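Alr2269 protein (Nostoc sp., PDB 3MC9) probably takes part, as an Omp85-family protein with periplasmic POTRA domains, in inserting and assembling beta-barrel proteins in the outer membrane. Local coordinates at residues A[88-93]-A[128-133]. Residues are numbered along the deposited sequence; the frame is centred on the assembly and turned at random.
Sequences IRTQPG and VRVSFI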
loop_
_atom_site.group_PDB
_atom_site.type_symbol
_atom_site.label_atom_id
_atom_site.label_comp_id
_atom_site.label_asym_id
_atom_site.label_seq_id
_atom_site.Cartn_x
_atom_site.Cartn_y
_atom_site.Cartn_z
ATOM N N ILE A 88 8.588 -11.649 3.176
ATOM C CA ILE A 88 9.967 -11.539 2.727
ATOM C C ILE A 88 10.609 -12.920 2.697
ATOM O O ILE A 88 10.263 -13.799 3.489
ATOM C CB ILE A 88 10.787 -10.540 3.591
ATOM C CG1 ILE A 88 10.964 -11.027 5.030
ATOM C CG2 ILE A 88 10.119 -9.174 3.582
ATOM C CD1 ILE A 88 11.959 -10.180 5.840
ATOM N N ARG A 89 11.505 -13.134 1.745
ATOM C CA ARG A 89 12.298 -14.353 1.710
ATOM C C ARG A 89 13.664 -14.122 2.331
ATOM O O ARG A 89 14.247 -15.040 2.877
ATOM C CB ARG A 89 12.509 -14.832 0.283
ATOM C CG ARG A 89 11.353 -15.572 -0.355
ATOM C CD ARG A 89 11.765 -16.010 -1.776
ATOM N NE ARG A 89 12.410 -17.329 -1.840
ATOM C CZ ARG A 89 13.118 -17.781 -2.877
ATOM N NH1 ARG A 89 13.322 -17.016 -3.948
ATOM N NH2 ARG A 89 13.639 -19.008 -2.848
ATOM N N THR A 90 14.207 -12.914 2.208
ATOM C CA THR A 90 15.511 -12.624 2.812
ATOM C C THR A 90 15.508 -13.015 4.296
ATOM O O THR A 90 14.578 -12.700 5.044
ATOM C CB THR A 90 15.917 -11.164 2.597
ATOM O OG1 THR A 90 16.160 -10.956 1.193
ATOM C CG2 THR A 90 17.169 -10.814 3.385
ATOM N N GLN A 91 16.527 -13.756 4.719
ATOM C CA GLN A 91 16.501 -14.327 6.067
ATOM C C GLN A 91 17.908 -14.561 6.582
ATOM O O GLN A 91 18.841 -14.721 5.791
ATOM C CB GLN A 91 15.618 -15.606 6.113
ATOM C CG GLN A 91 16.349 -16.921 6.093
ATOM C CD GLN A 91 15.426 -18.153 6.159
ATOM O OE1 GLN A 91 14.602 -18.373 5.281
ATOM N NE2 GLN A 91 15.612 -18.974 7.182
ATOM N N PRO A 92 18.067 -14.549 7.922
ATOM C CA PRO A 92 19.373 -14.760 8.509
ATOM C C PRO A 92 19.899 -16.139 8.126
ATOM O O PRO A 92 19.143 -17.112 8.120
ATOM C CB PRO A 92 19.117 -14.663 10.031
ATOM C CG PRO A 92 17.637 -14.678 10.212
ATOM C CD PRO A 92 17.034 -14.236 8.933
ATOM N N GLY A 93 21.175 -16.213 7.778
ATOM C CA GLY A 93 21.797 -17.504 7.487
ATOM C C GLY A 93 21.447 -18.080 6.121
ATOM O O GLY A 93 21.633 -19.276 5.894
ATOM N N VAL A 128 25.536 -9.689 5.982
ATOM C CA VAL A 128 24.857 -8.407 5.921
ATOM C C VAL A 128 23.677 -8.379 6.889
ATOM O O VAL A 128 22.905 -9.349 6.971
ATOM C CB VAL A 128 24.388 -8.075 4.514
ATOM C CG1 VAL A 128 23.878 -6.627 4.468
ATOM C CG2 VAL A 128 25.533 -8.242 3.525
ATOM N N ARG A 129 23.564 -7.269 7.627
ATOM C CA ARG A 129 22.394 -7.004 8.437
ATOM C C ARG A 129 21.418 -6.209 7.583
ATOM O O ARG A 129 21.691 -5.071 7.211
ATOM C CB ARG A 129 22.751 -6.246 9.711
ATOM C CG ARG A 129 23.748 -6.986 10.601
ATOM C CD ARG A 129 24.332 -6.098 11.699
ATOM N NE ARG A 129 23.561 -6.131 12.940
ATOM C CZ ARG A 129 22.889 -5.107 13.471
ATOM N NH1 ARG A 129 22.857 -3.908 12.887
ATOM N NH2 ARG A 129 22.238 -5.280 14.622
ATOM N N VAL A 130 20.299 -6.827 7.226
ATOM C CA VAL A 130 19.332 -6.186 6.317
ATOM C C VAL A 130 18.193 -5.608 7.147
ATOM O O VAL A 130 17.495 -6.340 7.852
ATOM C CB VAL A 130 18.788 -7.174 5.265
ATOM C CG1 VAL A 130 17.699 -6.525 4.410
ATOM C CG2 VAL A 130 19.924 -7.692 4.360
ATOM N N SER A 131 18.039 -4.287 7.081
ATOM C CA SER A 131 16.934 -3.605 7.736
ATOM C C SER A 131 15.836 -3.264 6.734
ATOM O O SER A 131 16.074 -2.589 5.731
ATOM C CB SER A 131 17.436 -2.351 8.457
ATOM O OG SER A 131 18.152 -2.716 9.623
ATOM N N PHE A 132 14.640 -3.773 6.990
ATOM C CA PHE A 132 13.463 -3.384 6.230
ATOM C C PHE A 132 12.810 -2.300 7.051
ATOM O O PHE A 132 12.376 -2.547 8.183
ATOM C CB PHE A 132 12.518 -4.556 5.995
ATOM C CG PHE A 132 13.067 -5.582 5.040
ATOM C CD1 PHE A 132 13.094 -5.335 3.667
ATOM C CD2 PHE A 132 13.585 -6.779 5.513
ATOM C CE1 PHE A 132 13.619 -6.271 2.785
ATOM C CE2 PHE A 132 14.110 -7.715 4.643
ATOM C CZ PHE A 132 14.137 -7.461 3.272
ATOM N N ILE A 133 12.787 -1.091 6.501
ATOM C CA ILE A 133 12.232 0.056 7.199
ATOM C C ILE A 133 10.905 0.381 6.549
ATOM O O ILE A 133 10.823 0.643 5.351
ATOM C CB ILE A 133 13.212 1.250 7.182
ATOM C CG1 ILE A 133 14.523 0.837 7.859
ATOM C CG2 ILE A 133 12.598 2.471 7.897
ATOM C CD1 ILE A 133 15.749 1.489 7.281
#
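I88 and T90 meet the ring of F132 from two different directions, one over a face and the other at the rim. The closest approach is I88 CD1 to F132 CE2, 3.5 Å, with F132 CD2 at 3.8 Å from the same methyl. CD1 lies outside the rim beyond the CD2-CE2 bond, displaced to the same side of the ring as the other branch, CG2. With chi1 of I88 at 66°, CG1 falls between the backbone N and carbonyl carbon and CG2 anti to the carbonyl carbon; the extended chi2 then carries CD1 to the rim while CG2 stands over the face. On the opposite face, V130 CG1 from the same strand sits 3.7 Å above the ring plane, shifted toward the rim, which leaves the aromatic group flanked by aliphatic carbon on both sides. T90 contributes the edge contact: its CB is close to the ring plane, 4.2 Å from F132 CZ.

The arrangement belongs to the first POTRA domain, a beta-alpha-alpha-beta-beta fold in which helices 78-87 and 98-110 pack on one side of the sheet. Segment 88-93 links the first helix to short edge strand 95-96, while V130 and F132 project from inner strand 127-136. L101 of helix 98-110 also touches T90 and V130, and I108 touches I88.

No hydrogen bond crosses between the segments, and the contact is apolar. T90 divides its branches accordingly: CG2, anti to the backbone N, approaches V130 CG2 at 4.3 Å, while OG1 is hydrogen-bonded to D104 of helix 98-110 and to T96 of strand 95-96, which satisfies the buried hydroxyl.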